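Putative hydrolase (Burkholderia cenocepacia, PDB 4X00) probably works as an alpha/beta-hydrolase, perhaps an aryl esterase, although its substrate and reaction remain to be established. Local coordinates at residues L113-A123 against V204-L215; I158-E169 against A193-R202. All blocks are in the same frame, centred on the assembly; numbering follows the deposited sequence.

Overall arrangement
Contacts 1 and 2 lie in the helical region that the alpha/beta-hydrolase chain inserts between strand 132-136 and strand 222-227. Contact 1, with its centre about 11 Å from the centre of the chain, packs the returning end of this insertion on helix 113-125, which starts in the probable nucleophile elbow. Contact 2, about 19 Å from that centre, joins helices within the insertion itself. The contact centres lie 23 Å apart, yet helix 198-204 of contact 2 leads in sequence into the 204-215 segment of contact 1, and Arg-205 NE packs 3.7 Å from Ile-158 CD1. Leu-113 of contact 1 lies near, without touching, the putative Ser-112, His-259 and Asp-230 triad, and beside a bound glycerol.

Contact 1: L113-A123 against V204-L215; sequences LGGAVISNYLA and VRSMTVEAAKGL
Asn-120 on helix 113-123 meets the backbone of Thr-208 to Glu-210, just where the loop turns into helix 211-215 with Glu-210 as its N-cap residue. Helix 113-123 begins within the probable nucleophile elbow (GxSxG) of the alpha/beta-hydrolase fold, whose last glycine is Gly-114, and 204-215 brings the chain back from the cap helices to the core. An amide suits position 120 because it can donate and accept at once. Its ND2 gives a hydrogen bond to Thr-208 O (2.9 Å), while OD1 takes a nearly straight one from Glu-210 N (2.8 Å, 166° at the hydrogen). CG lies opposite the carbonyl carbon (chi1 -78°), and the two bonds fix the turn of the amide. A water bridges OD1, by a weak bond, to Thr-208 OG1, which also pairs with Gly-87 N.

The apolar contacts follow the start of the helix. Leu-113 and Val-204 meet tip to tip. Met-207, its chain bent only at its last torsion, brings the CE methyl to 3.7 Å from Leu-113 CD1 and 3.8 Å from Ala-116 CB; a flexible thioether is well fitted to reach between them. The small Ala-116 also takes Val-209 CG1 against its methyl. Trp-90 of helix 87-100 packs on both Leu-113 and Met-207.

Farther along, helix packs on helix, with the short axes 7.2 Å apart and inclined at 67°. Gly-214 permits this closeness: its bare CA lies 3.7 Å from Ser-119 O and also faces Ala-123 N. Ser-119 sets its CB against Ala-211 CA, and its small hydroxyl bonds to Tyr-135 OH on the neighbouring strand. Ala-123 offers a methyl to Glu-210 CB. Beside it the extended aliphatic chain of Lys-213 runs past, bringing CE to 3.4 Å from Ala-123 O.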
loop_
_atom_site.group_PDB
_atom_site.type_symbol
_atom_site.label_atom_id
_atom_site.label_comp_id
_atom_site.label_asym_id
_atom_site.label_seq_id
_atom_site.Cartn_x
_atom_site.Cartn_y
_atom_site.Cartn_z
ATOM N N LEU A 113 4.775 -0.179 -0.592
ATOM C CA LEU A 113 4.740 0.246 -1.995
ATOM C C LEU A 113 3.492 1.091 -2.289
ATOM O O LEU A 113 3.523 2.013 -3.096
ATOM C CB LEU A 113 4.808 -1.015 -2.889
ATOM C CG LEU A 113 4.523 -0.826 -4.363
ATOM C CD1 LEU A 113 5.585 0.046 -4.944
ATOM C CD2 LEU A 113 4.514 -2.212 -5.026
ATOM N N GLY A 114 2.400 0.770 -1.603
ATOM C CA GLY A 114 1.170 1.522 -1.761
ATOM C C GLY A 114 1.329 2.993 -1.405
ATOM O O GLY A 114 0.630 3.847 -1.962
ATOM N N GLY A 115 2.233 3.284 -0.465
ATOM C CA GLY A 115 2.554 4.673 -0.132
ATOM C C GLY A 115 3.213 5.395 -1.303
ATOM O O GLY A 115 2.932 6.567 -1.580
ATOM N N ALA A 116 4.089 4.684 -2.006
ATOM C CA ALA A 116 4.721 5.276 -3.186
ATOM C C ALA A 116 3.702 5.519 -4.293
ATOM O O ALA A 116 3.790 6.515 -5.033
ATOM C CB ALA A 116 5.848 4.369 -3.685
ATOM N N VAL A 117 2.749 4.601 -4.424
ATOM C CA VAL A 117 1.657 4.826 -5.379
ATOM C C VAL A 117 0.890 6.117 -5.018
ATOM O O VAL A 117 0.577 6.930 -5.914
ATOM C CB VAL A 117 0.682 3.625 -5.409
ATOM C CG1 VAL A 117 -0.568 3.925 -6.236
ATOM C CG2 VAL A 117 1.374 2.337 -5.914
ATOM N N ILE A 118 0.584 6.318 -3.724
ATOM C CA ILE A 118 -0.073 7.567 -3.319
ATOM C C ILE A 118 0.790 8.774 -3.665
ATOM O O ILE A 118 0.263 9.774 -4.177
ATOM C CB ILE A 118 -0.412 7.561 -1.812
ATOM C CG1 ILE A 118 -1.483 6.510 -1.541
ATOM C CG2 ILE A 118 -0.926 8.956 -1.390
ATOM C CD1 ILE A 118 -1.796 6.303 -0.046
ATOM N N SER A 119 2.096 8.716 -3.390
ATOM C CA SER A 119 2.928 9.883 -3.722
ATOM C C SER A 119 2.875 10.187 -5.211
ATOM O O SER A 119 2.806 11.357 -5.607
ATOM C CB SER A 119 4.387 9.680 -3.324
ATOM O OG SER A 119 4.476 9.594 -1.918
ATOM N N ASN A 120 2.930 9.141 -6.037
ATOM C CA ASN A 120 2.889 9.351 -7.479
ATOM C C ASN A 120 1.520 9.857 -7.939
ATOM O O ASN A 120 1.445 10.691 -8.852
ATOM C CB ASN A 120 3.291 8.069 -8.206
ATOM C CG ASN A 120 4.779 7.868 -8.201
ATOM O OD1 ASN A 120 5.534 8.842 -8.316
ATOM N ND2 ASN A 120 5.226 6.600 -8.129
ATOM N N TYR A 121 0.453 9.406 -7.279
ATOM C CA TYR A 121 -0.872 9.938 -7.542
ATOM C C TYR A 121 -0.954 11.423 -7.173
ATOM O O TYR A 121 -1.438 12.244 -7.972
ATOM C CB TYR A 121 -1.932 9.119 -6.777
ATOM C CG TYR A 121 -3.305 9.722 -6.869
ATOM C CD1 TYR A 121 -4.122 9.464 -7.971
ATOM C CD2 TYR A 121 -3.763 10.605 -5.898
ATOM C CE1 TYR A 121 -5.386 10.039 -8.074
ATOM C CE2 TYR A 121 -5.019 11.171 -5.990
ATOM C CZ TYR A 121 -5.823 10.913 -7.088
ATOM O OH TYR A 121 -7.077 11.503 -7.157
ATOM N N LEU A 122 -0.464 11.771 -5.984
ATOM C CA LEU A 122 -0.434 13.179 -5.574
ATOM C C LEU A 122 0.380 14.015 -6.550
ATOM O O LEU A 122 -0.009 15.136 -6.889
ATOM C CB LEU A 122 0.152 13.298 -4.175
ATOM C CG LEU A 122 -0.776 12.782 -3.077
ATOM C CD1 LEU A 122 -0.009 12.762 -1.760
ATOM C CD2 LEU A 122 -2.063 13.630 -2.935
ATOM N N ALA A 123 1.500 13.484 -7.031
ATOM C CA ALA A 123 2.345 14.276 -7.938
ATOM C C ALA A 123 1.629 14.562 -9.252
ATOM O O ALA A 123 1.701 15.675 -9.796
ATOM C CB ALA A 123 3.664 13.550 -8.190
ATOM N N VAL A 204 10.121 -3.285 -10.255
ATOM C CA VAL A 204 9.588 -2.332 -9.288
ATOM C C VAL A 204 10.710 -1.643 -8.500
ATOM O O VAL A 204 10.540 -0.510 -8.041
ATOM C CB VAL A 204 8.558 -3.036 -8.360
ATOM C CG1 VAL A 204 9.258 -3.992 -7.427
ATOM C CG2 VAL A 204 7.708 -2.000 -7.632
ATOM N N ARG A 205 11.862 -2.302 -8.399
ATOM C CA ARG A 205 13.102 -1.738 -7.872
ATOM C C ARG A 205 13.419 -0.359 -8.464
ATOM O O ARG A 205 13.941 0.535 -7.787
ATOM C CB ARG A 205 14.263 -2.709 -8.173
ATOM C CG ARG A 205 13.918 -4.194 -7.900
ATOM C CD ARG A 205 15.157 -5.046 -8.095
ATOM N NE ARG A 205 15.700 -5.091 -9.459
ATOM C CZ ARG A 205 17.007 -5.159 -9.689
ATOM N NH1 ARG A 205 17.499 -5.205 -10.918
ATOM N NH2 ARG A 205 17.827 -5.182 -8.645
ATOM N N SER A 206 13.097 -0.215 -9.744
ATOM C CA SER A 206 13.432 0.965 -10.541
ATOM C C SER A 206 12.259 1.902 -10.732
ATOM O O SER A 206 12.360 2.849 -11.503
ATOM C CB SER A 206 13.950 0.549 -11.930
ATOM O OG SER A 206 15.125 -0.227 -11.819
ATOM N N MET A 207 11.143 1.639 -10.058
ATOM C CA MET A 207 9.953 2.474 -10.209
ATOM C C MET A 207 10.220 3.891 -9.732
ATOM O O MET A 207 10.720 4.085 -8.637
ATOM C CB MET A 207 8.774 1.908 -9.416
ATOM C CG MET A 207 7.462 2.638 -9.684
ATOM S SD MET A 207 6.142 2.067 -8.574
ATOM C CE MET A 207 6.562 2.929 -7.074
ATOM N N THR A 208 9.876 4.878 -10.552
ATOM C CA THR A 208 10.033 6.261 -10.151
ATOM C C THR A 208 9.051 6.595 -9.022
ATOM O O THR A 208 7.929 6.080 -8.996
ATOM C CB THR A 208 9.826 7.209 -11.346
ATOM O OG1 THR A 208 8.560 6.945 -11.957
ATOM C CG2 THR A 208 10.924 6.990 -12.394
ATOM N N VAL A 209 9.500 7.413 -8.071
ATOM C CA VAL A 209 8.639 7.835 -6.957
ATOM C C VAL A 209 8.790 9.336 -6.765
ATOM O O VAL A 209 9.853 9.816 -6.358
ATOM C CB VAL A 209 8.985 7.114 -5.636
ATOM C CG1 VAL A 209 7.993 7.518 -4.526
ATOM C CG2 VAL A 209 8.953 5.605 -5.827
ATOM N N GLU A 210 7.732 10.086 -7.052
ATOM C CA GLU A 210 7.797 11.541 -6.925
ATOM C C GLU A 210 7.308 11.978 -5.552
ATOM O O GLU A 210 6.316 12.704 -5.417
ATOM C CB GLU A 210 6.988 12.199 -8.027
ATOM C CG GLU A 210 7.541 11.834 -9.400
ATOM C CD GLU A 210 6.907 12.620 -10.517
ATOM O OE1 GLU A 210 6.255 11.997 -11.383
ATOM O OE2 GLU A 210 7.070 13.851 -10.537
ATOM N N ALA A 211 8.010 11.519 -4.521
ATOM C CA ALA A 211 7.618 11.836 -3.153
ATOM C C ALA A 211 7.741 13.330 -2.865
ATOM O O ALA A 211 6.873 13.912 -2.228
ATOM C CB ALA A 211 8.447 11.039 -2.184
ATOM N N ALA A 212 8.827 13.960 -3.296
ATOM C CA ALA A 212 9.029 15.362 -2.979
ATOM C C ALA A 212 7.907 16.201 -3.556
ATOM O O ALA A 212 7.296 17.024 -2.855
ATOM C CB ALA A 212 10.359 15.821 -3.497
ATOM N N LYS A 213 7.594 15.971 -4.825
ATOM C CA LYS A 213 6.519 16.724 -5.458
ATOM C C LYS A 213 5.145 16.385 -4.850
ATOM O O LYS A 213 4.382 17.278 -4.504
ATOM C CB LYS A 213 6.523 16.467 -6.965
ATOM C CG LYS A 213 5.468 17.232 -7.743
ATOM C CD LYS A 213 5.521 16.923 -9.232
ATOM C CE LYS A 213 4.424 17.687 -9.971
ATOM N NZ LYS A 213 4.320 17.263 -11.386
ATOM N N GLY A 214 4.814 15.105 -4.712
ATOM C CA GLY A 214 3.473 14.765 -4.267
ATOM C C GLY A 214 3.213 15.148 -2.818
ATOM O O GLY A 214 2.148 15.665 -2.487
ATOM N N LEU A 215 4.167 14.841 -1.940
ATOM C CA LEU A 215 3.970 15.144 -0.527
ATOM C C LEU A 215 4.001 16.629 -0.261
ATOM O O LEU A 215 3.187 17.141 0.521
ATOM C CB LEU A 215 5.040 14.454 0.333
ATOM C CG LEU A 215 4.902 12.944 0.434
ATOM C CD1 LEU A 215 6.111 12.355 1.158
ATOM C CD2 LEU A 215 3.607 12.566 1.149
HETATM O O HOH W 1 6.662 8.493 -10.909
HETATM O O HOH W 2 0.180 16.994 -4.028
#

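Contact 2: I158-E169 against A193-R202; sequences IASDLQTHLDGE and AALASWDMQR
Helix 162-169 and helix 198-202, which carry His-165 and Trp-198, have axes 13.5 Å apart at their closest and inclined at 66°, so long side chains have to span the gap. The two rings stack face to face: the imidazole lies over the six-membered ring of the indole, centroids 3.4 Å apart and planes only 5° from parallel. With CG anti to the backbone N (chi1 -164°), His-165 projects from its helix to meet the tryptophan coming from the opposite direction. Leu-162 CD1 covers the indole edge at CZ2.

Both imidazole nitrogens donate within the ring plane, ND1 to a lone pair of Ala-159 O (2.8 Å) and NE2 to Gln-201 OE1 (2.7 Å), fixing the rotation of the ring. Two donors, with Glu-169 OE2 at 3.1 Å from His-165 NE2, are consistent with a positively charged histidine. The amide of Gln-201 comes to the imidazole edge with its plane nearly perpendicular to that of the ring, while Gln-201 NE2 makes a weak hydrogen bond to Met-157 O. These helices belong to the cap that alpha/beta-hydrolases commonly insert after the sixth strand of the core. Here Glu-169 fits as a knob into a hole formed by Ala-193, Ala-194, Trp-198 and Gln-201; the two alanines are small enough to admit its carboxylate.

At the other end, Ile-158 lays its branched CG2 on Gln-201 O (3.7 Å), and its carbonyl reaches Arg-202 NH1 through a water. Arg-202 also forms a salt bridge from NH2 to Asp-199 OD1 (2.7 Å), one turn back on the same helix.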
loop_
_atom_site.group_PDB
_atom_site.type_symbol
_atom_site.label_atom_id
_atom_site.label_comp_id
_atom_site.label_asym_id
_atom_site.label_seq_id
_atom_site.Cartn_x
_atom_site.Cartn_y
_atom_site.Cartn_z
ATOM N N ILE A 158 14.169 -12.048 -6.435
ATOM C CA ILE A 158 14.019 -11.788 -7.878
ATOM C C ILE A 158 14.887 -12.722 -8.727
ATOM O O ILE A 158 15.016 -12.528 -9.945
ATOM C CB ILE A 158 14.344 -10.321 -8.248
ATOM C CG1 ILE A 158 15.803 -9.963 -7.974
ATOM C CG2 ILE A 158 13.357 -9.370 -7.518
ATOM C CD1 ILE A 158 16.177 -8.599 -8.524
ATOM N N ALA A 159 15.472 -13.739 -8.107
ATOM C CA ALA A 159 16.355 -14.656 -8.824
ATOM C C ALA A 159 15.646 -15.485 -9.890
ATOM O O ALA A 159 14.442 -15.773 -9.810
ATOM C CB ALA A 159 17.040 -15.590 -7.834
ATOM N N SER A 160 16.405 -15.906 -10.900
ATOM C CA SER A 160 15.831 -16.766 -11.929
ATOM C C SER A 160 15.633 -18.202 -11.429
ATOM O O SER A 160 14.715 -18.887 -11.854
ATOM C CB SER A 160 16.712 -16.764 -13.180
ATOM O OG SER A 160 17.989 -17.272 -12.855
ATOM N N ASP A 161 16.485 -18.651 -10.513
ATOM C CA ASP A 161 16.348 -20.003 -9.969
ATOM C C ASP A 161 15.069 -20.141 -9.171
ATOM O O ASP A 161 14.835 -19.354 -8.253
ATOM C CB ASP A 161 17.532 -20.347 -9.062
ATOM C CG ASP A 161 17.384 -21.697 -8.433
ATOM O OD1 ASP A 161 17.415 -22.692 -9.205
ATOM O OD2 ASP A 161 17.263 -21.781 -7.179
ATOM N N LEU A 162 14.257 -21.139 -9.473
ATOM C CA LEU A 162 12.937 -21.241 -8.878
ATOM C C LEU A 162 12.939 -21.387 -7.348
ATOM O O LEU A 162 12.247 -20.634 -6.661
ATOM C CB LEU A 162 12.156 -22.404 -9.505
ATOM C CG LEU A 162 10.726 -22.544 -8.952
ATOM C CD1 LEU A 162 9.918 -21.260 -9.174
ATOM C CD2 LEU A 162 9.993 -23.725 -9.618
ATOM N N GLN A 163 13.709 -22.326 -6.808
ATOM C CA GLN A 163 13.737 -22.451 -5.360
ATOM C C GLN A 163 14.248 -21.180 -4.699
ATOM O O GLN A 163 13.685 -20.735 -3.686
ATOM C CB GLN A 163 14.590 -23.631 -4.907
ATOM C CG GLN A 163 14.580 -23.714 -3.376
ATOM C CD GLN A 163 15.203 -24.954 -2.842
ATOM O OE1 GLN A 163 15.502 -25.898 -3.584
ATOM N NE2 GLN A 163 15.410 -24.974 -1.523
ATOM N N THR A 164 15.291 -20.584 -5.251
ATOM C CA THR A 164 15.864 -19.378 -4.651
ATOM C C THR A 164 14.825 -18.268 -4.628
ATOM O O THR A 164 14.686 -17.545 -3.634
ATOM C CB THR A 164 17.084 -18.903 -5.436
ATOM O OG1 THR A 164 18.068 -19.940 -5.465
ATOM C CG2 THR A 164 17.709 -17.665 -4.841
ATOM N N HIS A 165 14.095 -18.124 -5.737
ATOM C CA HIS A 165 13.062 -17.095 -5.840
ATOM C C HIS A 165 11.971 -17.292 -4.788
ATOM O O HIS A 165 11.552 -16.342 -4.106
ATOM C CB HIS A 165 12.463 -17.143 -7.242
ATOM C CG HIS A 165 11.671 -15.923 -7.604
ATOM N ND1 HIS A 165 12.088 -15.031 -8.575
ATOM C CD2 HIS A 165 10.468 -15.474 -7.167
ATOM C CE1 HIS A 165 11.179 -14.072 -8.704
ATOM N NE2 HIS A 165 10.187 -14.322 -7.862
ATOM N N LEU A 166 11.473 -18.516 -4.677
ATOM C CA LEU A 166 10.426 -18.790 -3.689
ATOM C C LEU A 166 10.962 -18.635 -2.253
ATOM O O LEU A 166 10.286 -18.042 -1.394
ATOM C CB LEU A 166 9.832 -20.179 -3.908
ATOM C CG LEU A 166 9.166 -20.343 -5.283
ATOM C CD1 LEU A 166 8.606 -21.773 -5.374
ATOM C CD2 LEU A 166 8.024 -19.323 -5.514
ATOM N N ASP A 167 12.167 -19.120 -1.973
ATOM C CA ASP A 167 12.759 -18.945 -0.652
ATOM C C ASP A 167 12.903 -17.448 -0.344
ATOM O O ASP A 167 12.676 -17.013 0.796
ATOM C CB ASP A 167 14.131 -19.625 -0.576
ATOM C CG ASP A 167 14.049 -21.138 -0.480
ATOM O OD1 ASP A 167 12.965 -21.715 -0.235
ATOM O OD2 ASP A 167 15.126 -21.769 -0.631
ATOM N N GLY A 168 13.309 -16.656 -1.335
ATOM C CA GLY A 168 13.445 -15.215 -1.146
ATOM C C GLY A 168 12.107 -14.551 -0.812
ATOM O O GLY A 168 12.021 -13.693 0.072
ATOM N N GLU A 169 11.043 -14.927 -1.528
ATOM C CA GLU A 169 9.730 -14.381 -1.223
ATOM C C GLU A 169 9.303 -14.759 0.186
ATOM O O GLU A 169 8.688 -13.926 0.871
ATOM C CB GLU A 169 8.670 -14.844 -2.231
ATOM C CG GLU A 169 8.887 -14.320 -3.629
ATOM C CD GLU A 169 7.734 -14.575 -4.551
ATOM O OE1 GLU A 169 6.741 -15.227 -4.174
ATOM O OE2 GLU A 169 7.872 -14.184 -5.746
ATOM N N ALA A 193 1.571 -14.246 -2.222
ATOM C CA ALA A 193 2.777 -13.588 -2.713
ATOM C C ALA A 193 3.294 -14.291 -3.962
ATOM O O ALA A 193 3.834 -13.633 -4.843
ATOM C CB ALA A 193 3.856 -13.598 -1.654
ATOM N N ALA A 194 3.152 -15.625 -4.035
ATOM C CA ALA A 194 3.650 -16.370 -5.198
ATOM C C ALA A 194 2.889 -16.047 -6.476
ATOM O O ALA A 194 3.382 -16.353 -7.567
ATOM C CB ALA A 194 3.597 -17.853 -4.921
ATOM N N LEU A 195 1.735 -15.403 -6.363
ATOM C CA LEU A 195 1.006 -14.958 -7.543
ATOM C C LEU A 195 1.646 -13.755 -8.201
ATOM O O LEU A 195 1.346 -13.450 -9.359
ATOM C CB LEU A 195 -0.431 -14.579 -7.176
ATOM C CG LEU A 195 -1.240 -15.675 -6.494
ATOM C CD1 LEU A 195 -2.615 -15.114 -6.087
ATOM C CD2 LEU A 195 -1.433 -16.852 -7.409
ATOM N N ALA A 196 2.517 -13.047 -7.495
ATOM C CA ALA A 196 3.062 -11.805 -8.074
ATOM C C ALA A 196 3.967 -12.080 -9.284
ATOM O O ALA A 196 4.755 -13.026 -9.325
ATOM C CB ALA A 196 3.829 -11.007 -7.010
ATOM N N SER A 197 3.855 -11.199 -10.264
ATOM C CA SER A 197 4.626 -11.291 -11.498
ATOM C C SER A 197 6.119 -11.130 -11.264
ATOM O O SER A 197 6.550 -10.167 -10.630
ATOM C CB SER A 197 4.143 -10.204 -12.476
ATOM O OG SER A 197 5.117 -9.995 -13.500
ATOM N N TRP A 198 6.920 -12.039 -11.826
ATOM C CA TRP A 198 8.368 -11.924 -11.728
ATOM C C TRP A 198 8.872 -10.732 -12.555
ATOM O O TRP A 198 9.918 -10.143 -12.245
ATOM C CB TRP A 198 9.039 -13.213 -12.203
ATOM C CG TRP A 198 8.850 -14.368 -11.283
ATOM C CD1 TRP A 198 7.832 -14.572 -10.378
ATOM C CD2 TRP A 198 9.711 -15.498 -11.180
ATOM N NE1 TRP A 198 8.031 -15.756 -9.713
ATOM C CE2 TRP A 198 9.164 -16.363 -10.211
ATOM C CE3 TRP A 198 10.880 -15.877 -11.848
ATOM C CZ2 TRP A 198 9.797 -17.551 -9.839
ATOM C CZ3 TRP A 198 11.504 -17.049 -11.477
ATOM C CH2 TRP A 198 10.965 -17.875 -10.489
ATOM N N ASP A 199 8.125 -10.354 -13.598
ATOM C CA ASP A 199 8.504 -9.169 -14.384
ATOM C C ASP A 199 8.325 -7.922 -13.533
ATOM O O ASP A 199 9.168 -7.038 -13.516
ATOM C CB ASP A 199 7.650 -9.068 -15.652
ATOM C CG ASP A 199 7.787 -10.292 -16.546
ATOM O OD1 ASP A 199 8.940 -10.603 -16.885
ATOM O OD2 ASP A 199 6.764 -10.947 -16.873
ATOM N N MET A 200 7.203 -7.863 -12.827
ATOM C CA MET A 200 6.928 -6.772 -11.910
ATOM C C MET A 200 8.021 -6.718 -10.845
ATOM O O MET A 200 8.578 -5.640 -10.579
ATOM C CB MET A 200 5.550 -6.959 -11.284
ATOM C CG MET A 200 5.212 -5.872 -10.274
ATOM S SD MET A 200 5.875 -6.165 -8.603
ATOM C CE MET A 200 5.079 -7.751 -8.217
ATOM N N GLN A 201 8.368 -7.876 -10.261
ATOM C CA GLN A 201 9.313 -7.847 -9.148
ATOM C C GLN A 201 10.680 -7.288 -9.532
ATOM O O GLN A 201 11.311 -6.555 -8.770
ATOM C CB GLN A 201 9.528 -9.240 -8.566
ATOM C CG GLN A 201 8.351 -9.819 -7.826
ATOM C CD GLN A 201 8.725 -11.194 -7.348
ATOM O OE1 GLN A 201 8.481 -12.176 -8.023
ATOM N NE2 GLN A 201 9.434 -11.262 -6.218
ATOM N N ARG A 202 11.171 -7.666 -10.710
ATOM C CA ARG A 202 12.469 -7.153 -11.176
ATOM C C ARG A 202 12.410 -5.661 -11.490
ATOM O O ARG A 202 13.378 -4.922 -11.261
ATOM C CB ARG A 202 12.944 -7.920 -12.416
ATOM C CG ARG A 202 13.382 -9.349 -12.116
ATOM C CD ARG A 202 13.933 -10.082 -13.351
ATOM N NE ARG A 202 12.988 -10.071 -14.470
ATOM C CZ ARG A 202 12.184 -11.077 -14.820
ATOM N NH1 ARG A 202 12.198 -12.238 -14.176
ATOM N NH2 ARG A 202 11.372 -10.922 -15.855
HETATM O O HOH W 3 11.740 -11.641 -10.534
HETATM O O HOH W 4 13.776 -13.272 -12.307
HETATM O O HOH W 5 5.676 -13.976 -6.899
HETATM O O HOH W 6 6.238 -16.681 -7.574
#